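Local structure of DNA/pantothenate metabolism flavoprotein (Streptomyces sparsogenes DSM 40356, 7CFU) at residues P134-W146 and Q157-K169. The protein binds flavin mononucleotide and, as an FMN-dependent cysteine decarboxylase, probably carries out oxidative decarboxylation of a peptide's C-terminal cysteine during natural-product biosynthesis. Residues are numbered along the deposited sequence; the frame is centred on the assembly and turned at random.
Sequences PTVIAPVMNAAMW and QLREDGYRIVEPK. With FMN (flavin mononucleotide), chain Y.
Ile137 sits between Arg164 and Val166 and spends both of its backbone polar groups on them: its N donates to Arg164 O (2.8 Å, 176° at the hydrogen), while its O accepts from Val166 N at 2.8 Å. A longer bond, 3.3 Å from Arg164 N to Thr135 O, completes the parallel pairing of 135-139 with 164-165. Pro139 has no N-H to carry the pattern on, and a water takes over, donating to both Pro139 O (2.6 Å) and Val166 O. A second water likewise donates to Met141 O and Lys169 O, joining the diverging chains.

One face of the sheet carries Ile137 and Ile165, side by side, with CD1 of Ile165 against CB of Ile137; helix 109-117 covers Ile137 there. On the other face Val136 CG1 meets Val166 CG2, beneath helix 187-199. At the strand start Thr135 turns CG2 anti to its N (OG1 bonds instead to Cys133 O), which brings the methyl to the edge of the Tyr163 ring.

Farther along, Pro168 CD lies over one face of the Trp146 indole, a CH-pi contact 3.5 Å from the six-membered ring centroid and 10° off the normal. Glu167 CG touches CZ2 of the same ring, and Glu167 OE2 forms a salt bridge with Arg159 NH2 (2.7 Å), using its anti lone pair, and takes a weak second bond from Arg159 NH1. Replacing Trp146 with an alanine would probably leave the Pro168 ring and the Glu167 methylenes without their aromatic partner.

Asn142 OD1 caps helix 143-146 by accepting from Met145 N, and Val140 O accepts a hydrogen bond from FMN N3 (2.6 Å). Strand 135-139, helix 149-160 and the parallel edge strand 164-165 form a beta-alpha-beta crossover, as in the Rossmann-like fold of flavin-dependent cysteine decarboxylases, with Val140, Met141 and Met145 lining the FMN pocket.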
loop_
_atom_site.group_PDB
_atom_site.type_symbol
_atom_site.label_atom_id
_atom_site.label_comp_id
_atom_site.label_asym_id
_atom_site.label_seq_id
_atom_site.Cartn_x
_atom_site.Cartn_y
_atom_site.Cartn_z
ATOM N N PRO A 134 -20.074 29.894 25.968
ATOM C CA PRO A 134 -21.289 29.109 26.243
ATOM C C PRO A 134 -21.296 27.829 25.417
ATOM O O PRO A 134 -21.063 27.849 24.205
ATOM C CB PRO A 134 -22.425 30.050 25.825
ATOM C CG PRO A 134 -21.851 31.427 25.957
ATOM C CD PRO A 134 -20.384 31.295 25.620
ATOM N N THR A 135 -21.592 26.712 26.079
ATOM C CA THR A 135 -21.504 25.393 25.465
ATOM C C THR A 135 -22.789 24.612 25.692
ATOM O O THR A 135 -23.257 24.490 26.830
ATOM C CB THR A 135 -20.306 24.614 26.024
ATOM O OG1 THR A 135 -19.107 25.372 25.811
ATOM C CG2 THR A 135 -20.169 23.257 25.331
ATOM N N VAL A 136 -23.332 24.059 24.613
ATOM C CA VAL A 136 -24.523 23.220 24.645
ATOM C C VAL A 136 -24.140 21.818 24.186
ATOM O O VAL A 136 -23.547 21.656 23.114
ATOM C CB VAL A 136 -25.634 23.798 23.750
ATOM C CG1 VAL A 136 -26.825 22.853 23.699
ATOM C CG2 VAL A 136 -26.036 25.205 24.227
ATOM N N ILE A 137 -24.507 20.812 24.980
ATOM C CA ILE A 137 -24.245 19.405 24.685
ATOM C C ILE A 137 -25.586 18.698 24.557
ATOM O O ILE A 137 -26.397 18.714 25.496
ATOM C CB ILE A 137 -23.376 18.749 25.777
ATOM C CG1 ILE A 137 -22.051 19.494 25.924
ATOM C CG2 ILE A 137 -23.169 17.268 25.528
ATOM C CD1 ILE A 137 -21.246 19.051 27.124
ATOM N N ALA A 138 -25.815 18.062 23.407
ATOM C CA ALA A 138 -27.076 17.385 23.103
ATOM C C ALA A 138 -26.797 15.905 22.876
ATOM O O ALA A 138 -26.654 15.455 21.726
ATOM C CB ALA A 138 -27.766 18.009 21.891
ATOM N N PRO A 139 -26.729 15.117 23.946
ATOM C CA PRO A 139 -26.417 13.690 23.803
ATOM C C PRO A 139 -27.584 12.906 23.223
ATOM O O PRO A 139 -28.750 13.262 23.402
ATOM C CB PRO A 139 -26.122 13.243 25.239
ATOM C CG PRO A 139 -26.874 14.214 26.095
ATOM C CD PRO A 139 -26.825 15.531 25.355
ATOM N N VAL A 140 -27.251 11.835 22.499
ATOM C CA VAL A 140 -28.238 10.893 21.977
ATOM C C VAL A 140 -27.734 9.476 22.200
ATOM O O VAL A 140 -26.568 9.173 21.929
ATOM C CB VAL A 140 -28.534 11.128 20.489
ATOM C CG1 VAL A 140 -29.597 10.156 20.017
ATOM C CG2 VAL A 140 -28.979 12.565 20.254
ATOM N N MET A 141 -28.623 8.606 22.671
ATOM C CA MET A 141 -28.333 7.198 22.926
ATOM C C MET A 141 -29.657 6.532 23.269
ATOM O O MET A 141 -30.654 7.209 23.537
ATOM C CB MET A 141 -27.329 7.019 24.068
ATOM C CG MET A 141 -27.882 7.390 25.449
ATOM S SD MET A 141 -26.589 7.653 26.683
ATOM C CE MET A 141 -26.057 9.291 26.212
ATOM N N ASN A 142 -29.666 5.202 23.266
ATOM C CA ASN A 142 -30.918 4.525 23.568
ATOM C C ASN A 142 -31.147 4.521 25.081
ATOM O O ASN A 142 -30.300 4.957 25.866
ATOM C CB ASN A 142 -30.961 3.126 22.939
ATOM C CG ASN A 142 -30.078 2.101 23.644
ATOM O OD1 ASN A 142 -29.578 2.310 24.751
ATOM N ND2 ASN A 142 -29.894 0.963 22.986
ATOM N N ALA A 143 -32.303 3.990 25.490
ATOM C CA ALA A 143 -32.744 4.125 26.876
ATOM C C ALA A 143 -31.865 3.330 27.830
ATOM O O ALA A 143 -31.599 3.780 28.951
ATOM C CB ALA A 143 -34.203 3.682 27.005
ATOM N N ALA A 144 -31.408 2.148 27.416
ATOM C CA ALA A 144 -30.539 1.358 28.286
ATOM C C ALA A 144 -29.252 2.109 28.617
ATOM O O ALA A 144 -28.796 2.092 29.766
ATOM C CB ALA A 144 -30.233 0.009 27.639
ATOM N N MET A 145 -28.647 2.769 27.613
ATOM C CA MET A 145 -27.399 3.502 27.822
ATOM C C MET A 145 -27.628 4.748 28.676
ATOM O O MET A 145 -26.849 5.037 29.592
ATOM C CB MET A 145 -26.787 3.883 26.461
ATOM C CG MET A 145 -26.507 2.686 25.533
ATOM S SD MET A 145 -26.173 3.147 23.808
ATOM C CE MET A 145 -24.625 4.038 24.016
ATOM N N TRP A 146 -28.687 5.501 28.382
ATOM C CA TRP A 146 -28.980 6.714 29.136
ATOM C C TRP A 146 -29.237 6.422 30.618
ATOM O O TRP A 146 -28.947 7.265 31.473
ATOM C CB TRP A 146 -30.184 7.422 28.512
ATOM C CG TRP A 146 -30.527 8.732 29.159
ATOM C CD1 TRP A 146 -31.624 9.002 29.927
ATOM C CD2 TRP A 146 -29.782 9.961 29.077
ATOM N NE1 TRP A 146 -31.605 10.316 30.334
ATOM C CE2 TRP A 146 -30.487 10.927 29.827
ATOM C CE3 TRP A 146 -28.589 10.335 28.444
ATOM C CZ2 TRP A 146 -30.042 12.243 29.962
ATOM C CZ3 TRP A 146 -28.147 11.642 28.578
ATOM C CH2 TRP A 146 -28.873 12.582 29.332
ATOM N N GLN A 157 -21.985 15.682 36.353
ATOM C CA GLN A 157 -20.694 16.347 36.469
ATOM C C GLN A 157 -20.575 17.490 35.472
ATOM O O GLN A 157 -20.027 18.550 35.797
ATOM C CB GLN A 157 -19.566 15.348 36.252
ATOM C CG GLN A 157 -18.194 15.980 36.329
ATOM C CD GLN A 157 -17.899 16.538 37.717
ATOM O OE1 GLN A 157 -17.471 15.805 38.600
ATOM N NE2 GLN A 157 -18.133 17.834 37.909
ATOM N N LEU A 158 -21.084 17.293 34.253
ATOM C CA LEU A 158 -20.997 18.340 33.238
ATOM C C LEU A 158 -21.876 19.533 33.590
ATOM O O LEU A 158 -21.497 20.682 33.345
ATOM C CB LEU A 158 -21.381 17.784 31.868
ATOM C CG LEU A 158 -20.353 16.873 31.201
ATOM C CD1 LEU A 158 -20.987 16.096 30.055
ATOM C CD2 LEU A 158 -19.190 17.720 30.707
ATOM N N ARG A 159 -23.067 19.277 34.141
ATOM C CA ARG A 159 -23.927 20.371 34.579
ATOM C C ARG A 159 -23.281 21.161 35.712
ATOM O O ARG A 159 -23.328 22.395 35.722
ATOM C CB ARG A 159 -25.294 19.828 34.991
ATOM C CG ARG A 159 -26.153 19.434 33.802
ATOM C CD ARG A 159 -27.466 18.819 34.235
ATOM N NE ARG A 159 -28.378 18.674 33.104
ATOM C CZ ARG A 159 -29.248 17.680 32.978
ATOM N NH1 ARG A 159 -29.322 16.743 33.915
ATOM N NH2 ARG A 159 -30.041 17.622 31.921
ATOM N N GLU A 160 -22.671 20.465 36.674
ATOM C CA GLU A 160 -21.961 21.159 37.743
ATOM C C GLU A 160 -20.789 21.964 37.200
ATOM O O GLU A 160 -20.439 23.014 37.756
ATOM C CB GLU A 160 -21.506 20.149 38.800
ATOM C CG GLU A 160 -22.694 19.468 39.501
ATOM C CD GLU A 160 -22.287 18.432 40.541
ATOM O OE1 GLU A 160 -21.077 18.295 40.816
ATOM O OE2 GLU A 160 -23.186 17.754 41.089
ATOM N N ASP A 161 -20.192 21.514 36.098
ATOM C CA ASP A 161 -19.092 22.245 35.488
ATOM C C ASP A 161 -19.556 23.406 34.624
ATOM O O ASP A 161 -18.711 24.119 34.074
ATOM C CB ASP A 161 -18.225 21.286 34.667
ATOM C CG ASP A 161 -17.439 20.328 35.539
ATOM O OD1 ASP A 161 -17.379 20.563 36.769
ATOM O OD2 ASP A 161 -16.897 19.333 35.002
ATOM N N GLY A 162 -20.861 23.618 34.489
ATOM C CA GLY A 162 -21.377 24.744 33.735
ATOM C C GLY A 162 -21.864 24.438 32.336
ATOM O O GLY A 162 -22.227 25.371 31.613
ATOM N N TYR A 163 -21.903 23.171 31.934
ATOM C CA TYR A 163 -22.367 22.813 30.601
ATOM C C TYR A 163 -23.885 22.641 30.594
ATOM O O TYR A 163 -24.471 22.119 31.547
ATOM C CB TYR A 163 -21.666 21.538 30.114
ATOM C CG TYR A 163 -20.179 21.748 29.863
ATOM C CD1 TYR A 163 -19.724 22.278 28.655
ATOM C CD2 TYR A 163 -19.237 21.450 30.842
ATOM C CE1 TYR A 163 -18.371 22.491 28.422
ATOM C CE2 TYR A 163 -17.876 21.667 30.624
ATOM C CZ TYR A 163 -17.453 22.182 29.408
ATOM O OH TYR A 163 -16.113 22.393 29.180
ATOM N N ARG A 164 -24.512 23.104 29.516
ATOM C CA ARG A 164 -25.943 22.937 29.295
ATOM C C ARG A 164 -26.183 21.627 28.555
ATOM O O ARG A 164 -25.739 21.461 27.411
ATOM C CB ARG A 164 -26.483 24.127 28.501
ATOM C CG ARG A 164 -27.948 24.075 28.054
ATOM C CD ARG A 164 -28.964 24.331 29.165
ATOM N NE ARG A 164 -30.304 24.511 28.603
ATOM C CZ ARG A 164 -31.152 23.530 28.309
ATOM N NH1 ARG A 164 -30.824 22.261 28.526
ATOM N NH2 ARG A 164 -32.337 23.824 27.790
ATOM N N ILE A 165 -26.883 20.704 29.203
ATOM C CA ILE A 165 -27.167 19.393 28.640
ATOM C C ILE A 165 -28.613 19.371 28.162
ATOM O O ILE A 165 -29.538 19.634 28.940
ATOM C CB ILE A 165 -26.912 18.283 29.669
ATOM C CG1 ILE A 165 -25.499 18.403 30.227
ATOM C CG2 ILE A 165 -27.157 16.912 29.049
ATOM C CD1 ILE A 165 -24.408 18.196 29.197
ATOM N N VAL A 166 -28.812 19.041 26.890
ATOM C CA VAL A 166 -30.138 18.827 26.326
ATOM C C VAL A 166 -30.374 17.328 26.315
ATOM O O VAL A 166 -29.805 16.611 25.485
ATOM C CB VAL A 166 -30.273 19.416 24.915
ATOM C CG1 VAL A 166 -31.658 19.103 24.353
ATOM C CG2 VAL A 166 -30.013 20.918 24.937
ATOM N N GLU A 167 -31.219 16.858 27.231
ATOM C CA GLU A 167 -31.440 15.432 27.386
ATOM C C GLU A 167 -32.143 14.866 26.155
ATOM O O GLU A 167 -32.974 15.544 25.542
ATOM C CB GLU A 167 -32.277 15.168 28.634
ATOM C CG GLU A 167 -31.622 15.686 29.897
ATOM C CD GLU A 167 -32.344 15.254 31.155
ATOM O OE1 GLU A 167 -33.312 14.469 31.049
ATOM O OE2 GLU A 167 -31.942 15.709 32.247
ATOM N N PRO A 168 -31.835 13.637 25.765
ATOM C CA PRO A 168 -32.472 13.067 24.575
ATOM C C PRO A 168 -33.930 12.708 24.819
ATOM O O PRO A 168 -34.399 12.595 25.956
ATOM C CB PRO A 168 -31.639 11.816 24.297
ATOM C CG PRO A 168 -31.090 11.434 25.616
ATOM C CD PRO A 168 -30.826 12.734 26.337
ATOM N N LYS A 169 -34.646 12.523 23.714
ATOM C CA LYS A 169 -35.981 11.959 23.722
ATOM C C LYS A 169 -35.909 10.482 23.330
ATOM O O LYS A 169 -34.839 9.920 23.073
ATOM C CB LYS A 169 -36.925 12.732 22.794
ATOM C CG LYS A 169 -37.170 14.179 23.195
ATOM C CD LYS A 169 -38.168 14.886 22.269
ATOM C CE LYS A 169 -37.606 15.121 20.881
ATOM N NZ LYS A 169 -38.535 15.903 20.018
HETATM N N1 FMN Y . -23.307 5.821 20.685
HETATM C C2 FMN Y . -24.087 6.679 21.422
HETATM O O2 FMN Y . -23.730 6.983 22.550
HETATM N N3 FMN Y . -25.246 7.206 20.892
HETATM C C4 FMN Y . -25.640 6.855 19.617
HETATM O O4 FMN Y . -26.680 7.317 19.151
HETATM C C4A FMN Y . -24.861 5.976 18.875
HETATM N N5 FMN Y . -25.233 5.621 17.598
HETATM C C5A FMN Y . -24.442 4.767 16.857
HETATM C C6 FMN Y . -24.834 4.418 15.575
HETATM C C7 FMN Y . -24.046 3.559 14.825
HETATM C C7M FMN Y . -24.471 3.185 13.428
HETATM C C8 FMN Y . -22.874 3.036 15.361
HETATM C C8M FMN Y . -22.038 2.093 14.529
HETATM C C9 FMN Y . -22.481 3.380 16.653
HETATM C C9A FMN Y . -23.270 4.247 17.402
HETATM N N10 FMN Y . -22.908 4.598 18.693
HETATM C C10 FMN Y . -23.690 5.468 19.416
HETATM C "C1'" FMN Y . -21.651 4.071 19.304
HETATM C "C2'" FMN Y . -20.563 5.117 19.131
HETATM O "O2'" FMN Y . -20.398 5.423 17.754
HETATM C "C3'" FMN Y . -19.277 4.619 19.789
HETATM O "O3'" FMN Y . -19.441 4.621 21.192
HETATM C "C4'" FMN Y . -18.039 5.430 19.373
HETATM O "O4'" FMN Y . -16.887 4.884 19.991
HETATM C "C5'" FMN Y . -18.176 6.890 19.766
HETATM O "O5'" FMN Y . -17.129 7.630 19.168
HETATM P P FMN Y . -17.026 9.218 19.366
HETATM O O1P FMN Y . -15.568 9.609 19.410
HETATM O O2P FMN Y . -17.792 9.853 18.256
HETATM O O3P FMN Y . -17.643 9.663 20.679
HETATM O O HOH W 1 -20.372 26.727 29.133
HETATM O O HOH W 2 -30.312 15.327 23.179
HETATM O O HOH W 3 -33.271 7.941 25.004
#